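Local atomic coordinates of putative GntR-family transcriptional regulator (Bordetella bronchiseptica RB50, PDB entry 3CNV), a protein that probably regulates transcription as a GntR-family repressor or activator, its UTRA domain presumably binding a small-molecule effector. Residues T49-L54 with I63-L68; P87-F92 with E144-L149; P127-D132 with Y150-Y155. All coordinates share one frame; numbering follows the deposited sequence.

Contact 1: residues T49-L54 with I63-L68; sequences TIRRQL and IDDLWL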
loop_
_atom_site.group_PDB
_atom_site.type_symbol
_atom_site.label_atom_id
_atom_site.label_comp_id
_atom_site.label_asym_id
_atom_site.label_seq_id
_atom_site.Cartn_x
_atom_site.Cartn_y
_atom_site.Cartn_z
ATOM N N THR C 49 -14.285 -20.876 13.846
ATOM C CA THR C 49 -12.861 -20.872 13.689
ATOM C C THR C 49 -12.389 -22.015 12.823
ATOM O O THR C 49 -12.849 -23.143 12.909
ATOM C CB THR C 49 -12.118 -20.865 15.076
ATOM O OG1 THR C 49 -10.753 -20.414 14.883
ATOM C CG2 THR C 49 -12.170 -22.284 15.742
ATOM N N ILE C 50 -11.444 -21.654 11.963
ATOM C CA ILE C 50 -10.790 -22.594 11.088
ATOM C C ILE C 50 -9.281 -22.504 11.281
ATOM O O ILE C 50 -8.699 -21.415 11.429
ATOM C CB ILE C 50 -11.099 -22.198 9.608
ATOM C CG1 ILE C 50 -12.631 -22.086 9.375
ATOM C CG2 ILE C 50 -10.366 -23.120 8.610
ATOM C CD1 ILE C 50 -12.989 -21.406 8.034
ATOM N N ARG C 51 -8.666 -23.663 11.339
ATOM C CA ARG C 51 -7.226 -23.804 11.118
ATOM C C ARG C 51 -6.936 -24.449 9.779
ATOM O O ARG C 51 -7.529 -25.490 9.412
ATOM C CB ARG C 51 -6.580 -24.596 12.245
ATOM C CG ARG C 51 -5.069 -24.665 12.020
ATOM C CD ARG C 51 -4.346 -25.257 13.130
ATOM N NE ARG C 51 -4.221 -24.297 14.207
ATOM C CZ ARG C 51 -3.471 -24.521 15.267
ATOM N NH1 ARG C 51 -2.793 -25.685 15.352
ATOM N NH2 ARG C 51 -3.390 -23.586 16.214
ATOM N N ARG C 52 -6.043 -23.836 9.015
ATOM C CA ARG C 52 -5.615 -24.493 7.759
ATOM C C ARG C 52 -4.132 -24.421 7.508
ATOM O O ARG C 52 -3.444 -23.550 8.004
ATOM C CB ARG C 52 -6.394 -23.963 6.556
ATOM C CG ARG C 52 -6.227 -22.629 6.248
ATOM C CD ARG C 52 -5.079 -22.444 5.254
ATOM N NE ARG C 52 -5.124 -21.060 4.898
ATOM C CZ ARG C 52 -5.862 -20.545 3.928
ATOM N NH1 ARG C 52 -6.530 -21.339 3.114
ATOM N NH2 ARG C 52 -5.848 -19.233 3.737
ATOM N N GLN C 53 -3.677 -25.341 6.679
ATOM C CA GLN C 53 -2.287 -25.351 6.234
ATOM C C GLN C 53 -2.226 -24.997 4.742
ATOM O O GLN C 53 -2.872 -25.618 3.897
ATOM C CB GLN C 53 -1.707 -26.776 6.526
ATOM C CG GLN C 53 -0.217 -27.057 6.175
ATOM C CD GLN C 53 0.080 -28.532 6.141
ATOM O OE1 GLN C 53 -0.334 -29.228 5.249
ATOM N NE2 GLN C 53 0.837 -29.009 7.115
ATOM N N LEU C 54 -1.407 -24.022 4.418
ATOM C CA LEU C 54 -0.942 -23.822 3.048
ATOM C C LEU C 54 0.390 -24.469 2.823
ATOM O O LEU C 54 1.329 -24.386 3.643
ATOM C CB LEU C 54 -0.817 -22.314 2.718
ATOM C CG LEU C 54 -2.116 -21.542 2.744
ATOM C CD1 LEU C 54 -1.742 -20.057 2.436
ATOM C CD2 LEU C 54 -3.286 -22.071 1.795
ATOM N N ILE C 63 0.597 -21.895 8.535
ATOM C CA ILE C 63 -0.515 -22.323 9.359
ATOM C C ILE C 63 -1.329 -21.077 9.719
ATOM O O ILE C 63 -0.819 -20.097 10.305
ATOM C CB ILE C 63 -0.126 -23.128 10.654
ATOM C CG1 ILE C 63 0.746 -24.315 10.337
ATOM C CG2 ILE C 63 -1.402 -23.536 11.486
ATOM C CD1 ILE C 63 0.044 -25.521 9.676
ATOM N N ASP C 64 -2.560 -21.074 9.222
ATOM C CA ASP C 64 -3.508 -19.967 9.444
ATOM C C ASP C 64 -4.585 -20.409 10.433
ATOM O O ASP C 64 -5.155 -21.495 10.305
ATOM C CB ASP C 64 -4.250 -19.574 8.185
ATOM C CG ASP C 64 -3.474 -18.721 7.227
ATOM O OD1 ASP C 64 -2.678 -17.858 7.704
ATOM O OD2 ASP C 64 -3.730 -18.876 5.956
ATOM N N ASP C 65 -4.849 -19.565 11.411
ATOM C CA ASP C 65 -6.024 -19.678 12.291
ATOM C C ASP C 65 -6.904 -18.491 11.928
ATOM O O ASP C 65 -6.435 -17.367 11.933
ATOM C CB ASP C 65 -5.708 -19.616 13.795
ATOM C CG ASP C 65 -5.117 -20.903 14.333
ATOM O OD1 ASP C 65 -5.523 -21.967 13.868
ATOM O OD2 ASP C 65 -4.260 -20.851 15.240
ATOM N N LEU C 66 -8.185 -18.743 11.730
ATOM C CA LEU C 66 -9.169 -17.708 11.312
ATOM C C LEU C 66 -10.322 -17.738 12.293
ATOM O O LEU C 66 -10.713 -18.782 12.788
ATOM C CB LEU C 66 -9.776 -18.065 9.913
ATOM C CG LEU C 66 -9.099 -18.057 8.581
ATOM C CD1 LEU C 66 -8.092 -19.217 8.400
ATOM C CD2 LEU C 66 -10.253 -18.067 7.595
ATOM N N TRP C 67 -10.914 -16.582 12.502
ATOM C CA TRP C 67 -12.097 -16.458 13.333
ATOM C C TRP C 67 -13.060 -15.544 12.540
ATOM O O TRP C 67 -12.708 -14.441 12.131
ATOM C CB TRP C 67 -11.774 -15.762 14.664
ATOM C CG TRP C 67 -10.934 -16.535 15.640
ATOM C CD1 TRP C 67 -11.373 -17.312 16.663
ATOM C CD2 TRP C 67 -9.511 -16.606 15.665
ATOM N NE1 TRP C 67 -10.312 -17.852 17.331
ATOM C CE2 TRP C 67 -9.153 -17.448 16.718
ATOM C CE3 TRP C 67 -8.510 -16.029 14.902
ATOM C CZ2 TRP C 67 -7.812 -17.714 17.038
ATOM C CZ3 TRP C 67 -7.202 -16.301 15.200
ATOM C CH2 TRP C 67 -6.847 -17.152 16.249
ATOM N N LEU C 68 -14.259 -16.016 12.370
ATOM C CA LEU C 68 -15.320 -15.345 11.639
ATOM C C LEU C 68 -16.605 -15.214 12.465
ATOM O O LEU C 68 -16.981 -16.118 13.164
ATOM C CB LEU C 68 -15.601 -16.138 10.386
ATOM C CG LEU C 68 -14.398 -16.476 9.483
ATOM C CD1 LEU C 68 -14.708 -17.682 8.610
ATOM C CD2 LEU C 68 -14.114 -15.238 8.614
HETATM O O HOH W 1 -8.653 -22.424 14.952
#

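Contact 2: residues P87-F92 with E144-L149; sequences PLYGLF and EVRRGL. With FLC (citrate anion), chain J.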
loop_
_atom_site.group_PDB
_atom_site.type_symbol
_atom_site.label_atom_id
_atom_site.label_comp_id
_atom_site.label_asym_id
_atom_site.label_seq_id
_atom_site.Cartn_x
_atom_site.Cartn_y
_atom_site.Cartn_z
ATOM N N PRO C 87 -10.196 -20.878 -3.094
ATOM C CA PRO C 87 -9.555 -20.165 -2.018
ATOM C C PRO C 87 -10.594 -19.650 -1.030
ATOM O O PRO C 87 -11.748 -19.318 -1.405
ATOM C CB PRO C 87 -8.834 -19.036 -2.747
ATOM C CG PRO C 87 -9.032 -19.260 -4.207
ATOM C CD PRO C 87 -10.159 -20.166 -4.388
ATOM N N LEU C 88 -10.225 -19.595 0.239
ATOM C CA LEU C 88 -11.184 -19.103 1.256
ATOM C C LEU C 88 -11.847 -17.727 0.948
ATOM O O LEU C 88 -13.062 -17.581 1.087
ATOM C CB LEU C 88 -10.545 -19.027 2.635
ATOM C CG LEU C 88 -10.192 -20.390 3.259
ATOM C CD1 LEU C 88 -9.492 -20.238 4.619
ATOM C CD2 LEU C 88 -11.473 -21.161 3.438
ATOM N N TYR C 89 -11.053 -16.700 0.650
ATOM C CA TYR C 89 -11.633 -15.367 0.405
ATOM C C TYR C 89 -12.599 -15.432 -0.739
ATOM O O TYR C 89 -13.618 -14.759 -0.743
ATOM C CB TYR C 89 -10.603 -14.238 0.215
ATOM C CG TYR C 89 -9.908 -13.856 1.476
ATOM C CD1 TYR C 89 -10.586 -13.242 2.530
ATOM C CD2 TYR C 89 -8.558 -14.039 1.587
ATOM C CE1 TYR C 89 -9.916 -12.885 3.696
ATOM C CE2 TYR C 89 -7.867 -13.668 2.725
ATOM C CZ TYR C 89 -8.540 -13.106 3.776
ATOM O OH TYR C 89 -7.798 -12.762 4.889
ATOM N N GLY C 90 -12.299 -16.277 -1.700
ATOM C CA GLY C 90 -13.232 -16.439 -2.854
ATOM C C GLY C 90 -14.513 -17.110 -2.397
ATOM O O GLY C 90 -15.605 -16.747 -2.829
ATOM N N LEU C 91 -14.391 -18.095 -1.504
ATOM C CA LEU C 91 -15.555 -18.778 -0.915
ATOM C C LEU C 91 -16.410 -17.764 -0.118
ATOM O O LEU C 91 -17.624 -17.757 -0.201
ATOM C CB LEU C 91 -15.145 -19.910 0.031
ATOM C CG LEU C 91 -16.288 -20.614 0.778
ATOM C CD1 LEU C 91 -17.156 -21.472 -0.268
ATOM C CD2 LEU C 91 -15.819 -21.517 1.967
ATOM N N PHE C 92 -15.760 -16.914 0.666
ATOM C CA PHE C 92 -16.490 -15.969 1.501
ATOM C C PHE C 92 -17.286 -15.032 0.589
ATOM O O PHE C 92 -18.402 -14.661 0.889
ATOM C CB PHE C 92 -15.584 -15.157 2.433
ATOM C CG PHE C 92 -14.743 -15.973 3.385
ATOM C CD1 PHE C 92 -15.095 -17.276 3.716
ATOM C CD2 PHE C 92 -13.622 -15.396 3.994
ATOM C CE1 PHE C 92 -14.329 -18.014 4.609
ATOM C CE2 PHE C 92 -12.854 -16.113 4.907
ATOM C CZ PHE C 92 -13.219 -17.430 5.222
ATOM N N GLU C 144 -13.209 -10.696 9.605
ATOM C CA GLU C 144 -12.252 -11.789 9.800
ATOM C C GLU C 144 -11.064 -11.345 10.567
ATOM O O GLU C 144 -10.519 -10.241 10.345
ATOM C CB GLU C 144 -11.702 -12.335 8.460
ATOM C CG GLU C 144 -10.783 -13.546 8.628
ATOM C CD GLU C 144 -9.866 -13.799 7.423
ATOM O OE1 GLU C 144 -9.313 -12.795 6.880
ATOM O OE2 GLU C 144 -9.719 -15.000 7.054
ATOM N N VAL C 145 -10.666 -12.265 11.445
ATOM C CA VAL C 145 -9.399 -12.243 12.140
ATOM C C VAL C 145 -8.621 -13.431 11.696
ATOM O O VAL C 145 -9.109 -14.542 11.714
ATOM C CB VAL C 145 -9.510 -12.272 13.686
ATOM C CG1 VAL C 145 -8.067 -12.383 14.344
ATOM C CG2 VAL C 145 -10.207 -11.014 14.235
ATOM N N ARG C 146 -7.415 -13.201 11.224
ATOM C CA ARG C 146 -6.578 -14.326 10.832
ATOM C C ARG C 146 -5.154 -14.134 11.371
ATOM O O ARG C 146 -4.563 -13.046 11.212
ATOM C CB ARG C 146 -6.564 -14.435 9.275
ATOM C CG ARG C 146 -5.742 -15.605 8.734
ATOM C CD ARG C 146 -5.704 -15.685 7.196
ATOM N NE ARG C 146 -7.018 -15.772 6.573
ATOM C CZ ARG C 146 -7.263 -16.088 5.312
ATOM N NH1 ARG C 146 -6.263 -16.247 4.445
ATOM N NH2 ARG C 146 -8.529 -16.163 4.901
ATOM N N ARG C 147 -4.631 -15.175 12.044
ATOM C CA ARG C 147 -3.285 -15.244 12.428
ATOM C C ARG C 147 -2.553 -16.312 11.651
ATOM O O ARG C 147 -2.887 -17.519 11.702
ATOM C CB ARG C 147 -3.103 -15.561 13.890
ATOM C CG ARG C 147 -1.593 -15.683 14.174
ATOM C CD ARG C 147 -1.271 -16.102 15.620
ATOM N NE ARG C 147 -2.315 -16.928 16.221
ATOM C CZ ARG C 147 -2.409 -18.262 16.126
ATOM N NH1 ARG C 147 -1.538 -18.963 15.422
ATOM N NH2 ARG C 147 -3.404 -18.891 16.748
ATOM N N GLY C 148 -1.565 -15.836 10.891
ATOM C CA GLY C 148 -0.778 -16.700 10.088
ATOM C C GLY C 148 0.627 -16.881 10.657
ATOM O O GLY C 148 1.247 -15.971 11.181
ATOM N N LEU C 149 1.123 -18.075 10.510
ATOM C CA LEU C 149 2.497 -18.354 10.868
ATOM C C LEU C 149 3.125 -18.955 9.641
ATOM O O LEU C 149 2.705 -20.013 9.183
ATOM C CB LEU C 149 2.594 -19.294 12.100
ATOM C CG LEU C 149 2.237 -18.733 13.484
ATOM C CD1 LEU C 149 1.901 -19.967 14.363
ATOM C CD2 LEU C 149 3.393 -17.855 14.116
HETATM C CAC FLC J . -5.399 -15.335 -0.088
HETATM C CA FLC J . -4.897 -16.679 0.401
HETATM C CB FLC J . -5.945 -17.738 0.097
HETATM C CBC FLC J . -7.228 -17.424 0.861
HETATM C CG FLC J . -5.399 -19.100 0.472
HETATM C CGC FLC J . -6.359 -20.115 -0.058
HETATM O OA1 FLC J . -6.177 -15.289 -1.075
HETATM O OA2 FLC J . -5.107 -14.289 0.503
HETATM O OB1 FLC J . -7.182 -17.453 2.134
HETATM O OB2 FLC J . -8.214 -17.099 0.167
HETATM O OG1 FLC J . -7.448 -20.271 0.533
HETATM O OG2 FLC J . -5.950 -20.784 -1.035
HETATM O OHB FLC J . -6.185 -17.789 -1.297
#

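Contact 3: residues P127-D132 with Y150-Y155; sequences PLLQVD and YLTDHY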
loop_
_atom_site.group_PDB
_atom_site.type_symbol
_atom_site.label_atom_id
_atom_site.label_comp_id
_atom_site.label_asym_id
_atom_site.label_seq_id
_atom_site.Cartn_x
_atom_site.Cartn_y
_atom_site.Cartn_z
ATOM N N PRO C 127 12.562 -19.857 13.809
ATOM C CA PRO C 127 11.867 -18.562 13.622
ATOM C C PRO C 127 10.824 -18.612 12.487
ATOM O O PRO C 127 11.072 -19.202 11.392
ATOM C CB PRO C 127 12.993 -17.626 13.238
ATOM C CG PRO C 127 14.191 -18.201 13.769
ATOM C CD PRO C 127 14.027 -19.718 13.693
ATOM N N LEU C 128 9.658 -18.052 12.812
ATOM C CA LEU C 128 8.505 -17.961 11.898
ATOM C C LEU C 128 8.068 -16.496 11.863
ATOM O O LEU C 128 8.285 -15.717 12.839
ATOM C CB LEU C 128 7.311 -18.813 12.376
ATOM C CG LEU C 128 7.555 -20.276 12.668
ATOM C CD1 LEU C 128 6.249 -20.965 13.266
ATOM C CD2 LEU C 128 8.034 -21.010 11.381
ATOM N N LEU C 129 7.511 -16.131 10.734
ATOM C CA LEU C 129 6.888 -14.802 10.502
ATOM C C LEU C 129 5.414 -14.915 10.905
ATOM O O LEU C 129 4.666 -15.748 10.405
ATOM C CB LEU C 129 7.009 -14.341 9.087
ATOM C CG LEU C 129 6.350 -12.996 8.723
ATOM C CD1 LEU C 129 7.030 -11.822 9.445
ATOM C CD2 LEU C 129 6.271 -12.767 7.253
ATOM N N GLN C 130 5.055 -14.153 11.923
ATOM C CA GLN C 130 3.659 -14.105 12.362
ATOM C C GLN C 130 3.003 -12.867 11.758
ATOM O O GLN C 130 3.492 -11.736 11.868
ATOM C CB GLN C 130 3.530 -14.168 13.880
ATOM C CG GLN C 130 2.102 -13.973 14.421
ATOM C CD GLN C 130 2.006 -14.214 15.938
ATOM O OE1 GLN C 130 2.279 -15.301 16.418
ATOM N NE2 GLN C 130 1.703 -13.185 16.677
ATOM N N VAL C 131 1.916 -13.120 11.055
ATOM C CA VAL C 131 1.095 -12.093 10.400
ATOM C C VAL C 131 -0.299 -12.130 11.075
ATOM O O VAL C 131 -1.112 -13.029 10.866
ATOM C CB VAL C 131 0.959 -12.293 8.859
ATOM C CG1 VAL C 131 0.127 -11.121 8.222
ATOM C CG2 VAL C 131 2.385 -12.427 8.134
ATOM N N ASP C 132 -0.567 -11.143 11.914
ATOM C CA ASP C 132 -1.888 -11.001 12.512
ATOM C C ASP C 132 -2.744 -9.998 11.714
ATOM O O ASP C 132 -2.416 -8.823 11.644
ATOM C CB ASP C 132 -1.749 -10.523 13.983
ATOM C CG ASP C 132 -1.237 -11.628 14.919
ATOM O OD1 ASP C 132 -1.703 -12.784 14.801
ATOM O OD2 ASP C 132 -0.325 -11.361 15.743
ATOM N N TYR C 150 4.170 -18.276 9.182
ATOM C CA TYR C 150 4.810 -18.530 7.922
ATOM C C TYR C 150 6.224 -18.972 8.156
ATOM O O TYR C 150 7.005 -18.363 8.891
ATOM C CB TYR C 150 4.885 -17.257 7.062
ATOM C CG TYR C 150 3.576 -16.642 6.612
ATOM C CD1 TYR C 150 2.527 -16.411 7.490
ATOM C CD2 TYR C 150 3.420 -16.223 5.318
ATOM C CE1 TYR C 150 1.338 -15.771 7.061
ATOM C CE2 TYR C 150 2.218 -15.589 4.866
ATOM C CZ TYR C 150 1.181 -15.391 5.754
ATOM O OH TYR C 150 0.056 -14.768 5.297
ATOM N N LEU C 151 6.559 -20.050 7.477
ATOM C CA LEU C 151 7.954 -20.527 7.429
ATOM C C LEU C 151 8.566 -19.863 6.179
ATOM O O LEU C 151 8.175 -20.126 5.066
ATOM C CB LEU C 151 8.007 -22.033 7.292
ATOM C CG LEU C 151 9.391 -22.627 7.115
ATOM C CD1 LEU C 151 10.157 -22.388 8.463
ATOM C CD2 LEU C 151 9.264 -24.092 6.726
ATOM N N THR C 152 9.479 -18.939 6.413
ATOM C CA THR C 152 10.032 -18.078 5.370
ATOM C C THR C 152 11.405 -18.524 4.910
ATOM O O THR C 152 12.266 -17.713 4.628
ATOM C CB THR C 152 10.055 -16.589 5.823
ATOM O OG1 THR C 152 10.814 -16.457 7.016
ATOM C CG2 THR C 152 8.720 -16.124 6.097
ATOM N N ASP C 153 11.612 -19.820 4.810
ATOM C CA ASP C 153 12.893 -20.293 4.353
ATOM C C ASP C 153 13.061 -20.318 2.806
ATOM O O ASP C 153 14.169 -20.253 2.292
ATOM C CB ASP C 153 13.330 -21.612 5.084
ATOM C CG ASP C 153 12.485 -22.844 4.738
ATOM O OD1 ASP C 153 12.980 -24.014 4.939
ATOM O OD2 ASP C 153 11.319 -22.651 4.310
ATOM N N HIS C 154 11.969 -20.419 2.076
ATOM C CA HIS C 154 12.030 -20.495 0.610
ATOM C C HIS C 154 11.135 -19.442 0.004
ATOM O O HIS C 154 11.033 -19.314 -1.205
ATOM C CB HIS C 154 11.466 -21.816 0.155
ATOM C CG HIS C 154 12.306 -22.993 0.549
ATOM N ND1 HIS C 154 13.582 -23.188 0.073
ATOM C CD2 HIS C 154 12.023 -24.059 1.325
ATOM C CE1 HIS C 154 14.061 -24.322 0.563
ATOM N NE2 HIS C 154 13.130 -24.863 1.335
ATOM N N TYR C 155 10.490 -18.706 0.890
ATOM C CA TYR C 155 9.494 -17.725 0.539
ATOM C C TYR C 155 9.674 -16.504 1.494
ATOM O O TYR C 155 10.279 -16.578 2.581
ATOM C CB TYR C 155 8.088 -18.306 0.641
ATOM C CG TYR C 155 7.659 -19.252 -0.486
ATOM C CD1 TYR C 155 6.919 -18.800 -1.511
ATOM C CD2 TYR C 155 8.052 -20.598 -0.497
ATOM C CE1 TYR C 155 6.558 -19.641 -2.559
ATOM C CE2 TYR C 155 7.720 -21.447 -1.554
ATOM C CZ TYR C 155 6.939 -20.946 -2.564
ATOM O OH TYR C 155 6.551 -21.715 -3.632
HETATM O O HOH W 2 11.041 -18.632 8.912
#

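Contact 1: residues T49-L54 with I63-L68
The beta hairpin of strands 46-56 and 59-69 in the central antiparallel sheet of the UTRA domain is held here by paired backbones and, on each face, by a cross-strand salt bridge. Thr49, Arg51 and Gln53 stand on one face with Trp67, Asp65 and Ile63; Ile50 and Arg52 stand on the other with Leu66 and Asp64. Ile50 and Leu66, like Arg52 and Asp64, are hydrogen-bonded pairs, Leu66 N reaching Ile50 O at 2.7 Å. Arg51 and Asp65 lie side by side at a non-hydrogen-bonded pair, guanidinium and carboxylate planes only 26° apart. Arg51 NE meets the syn lone pair of Asp65 OD1 at 2.7 Å, almost straight, and Arg51 NH2 reaches Asp65 OD2 at 3.0 Å. Glu115 also binds Arg51, and Arg147 binds Asp65. CG2 of Ile63 lies over one face of the Arg51 guanidinium. On the other face the bend of Arg52 at chi2 (91°) turns CD; Arg52 NE meets the anti lone pair of Asp64 OD2 at 2.8 Å and Arg52 NH2 the same oxygen at 3.1 Å, while Ser21 and a citrate take further N-H groups of Arg52. Thr49 OG1, anti to its backbone N (chi1 -161°), donates to Leu66 O at 2.7 Å, and Ile50 N reaches that carbonyl from the opposite face of its plane. Thr49 OG1 also lies over one face of the Trp67 indole, offset toward the rim, 3.6 Å from Trp67 NE1. The whole is an antiparallel beta hairpin inside the six-stranded sheet of the UTRA domain, with one cross-strand Arg-Asp pair on each face.

Contact 2: residues P87-F92 with E144-L149
Helix 88-92 runs nearly antiparallel to strand 144-149, their axes 12.9 Å apart at 170°, with Pro87 at the N-cap position. Tyr89 and Arg146 reach toward each other tip to tip, ring and guanidinium 15° from parallel. Arg146 NH2 sits over one ring face toward the rim, 3.3 Å from Tyr89 CZ, and Tyr89 OH lies over the centre of the guanidinium. Tyr89 OH donates to the syn lone pair of Glu144 OE1 at 2.5 Å, the carboxylate standing steeply to the ring. A bend at chi3 (-57°) places Arg146 NE; NE, from above the carboxylate plane, and NH2, at the syn lone pair 2.7 Å away, both bond Glu144 OE2 side-on, and the Phe92 ring turns its edge, at CE2, to that oxygen. Citrate, probably from the crystallisation liquor, joins both segments: Arg146 NH1 binds its OB1 at 2.8 Å, Tyr89 N its OB2 and Leu88 N its OG1, both at 2.9 Å. The helix N-terminus probably favours these carboxylates, consistent with an effector pocket. Helix 88-96 thus packs against the sheet beside strand 59-69, Phe92 touching Leu68, while Ser135 and Arg133 of strand 127-137 bind Glu144 and Tyr89.

Contact 3: residues P127-D132 with Y150-Y155
The Tyr150 ring carries CG2 of Val131 over one face, a CH-pi contact 4.1 Å from the ring centroid and 26° off its normal. The nearest ring atom to Val131 CG2 is Tyr150 CE1, at 3.7 Å, so the methyl is displaced from the middle toward CE1. Tyr150 CG stands anti to the carbonyl carbon (chi1 -64°), which starts the ring back along the strand toward Val131. Leu129 O approaches the same ring obliquely. Leu6 and Leu8 from the N-terminal part of the chain also touch the Tyr150 side chain. The backbone pairing centres on Leu129 and Tyr150, an antiparallel hydrogen-bonded pair: Leu129 N to Tyr150 O and Tyr150 N to Leu129 O are both 2.9 Å. Beyond this pair the two segments part. CG2 of Thr152 still packs on Leu129 CB at 3.9 Å, and a water carries the connection further, donating to Pro127 O and accepting from Thr152 N at 3.0 Å. The Thr152 hydroxyl is bonded to the backbone N of Ala109 of the third subunit. On the other side of the strands, Leu128 CD2 meets Leu151 CD1 at 3.9 Å, the two leucines meeting at a slant, and Leu128 also packs on Ile116. Leu129 touches its counterpart, Leu129 of the third subunit, which places this edge of the contact at a subunit interface. The arrangement is that of neighbouring antiparallel strands separating where a sheet ends: strand 141-150 gives way to the loop before strand 155-161, while strand 127-137 has just begun.

In the fold
All three contacts draw on one antiparallel sheet and are largely buried, but they differ in place and chemistry. Contacts 1 and 2 lie near the centre of the chain and touch: strands 59-69 and 141-150 are neighbours, and Asp65 of the first is salt-bridged to Arg147 of the second. Both are rich in charge, and Arg52 and Arg146 bind the same citrate, but contact 1 joins strand to strand whereas contact 2 joins helix to sheet through side chains. Contact 3, about 13 Å from the chain centre, is mainly apolar and meets another subunit; it continues the pairing of strands 127-137 and 141-150, through a probable backbone hydrogen bond between Val131 of contact 3 and Gly148 of contact 2.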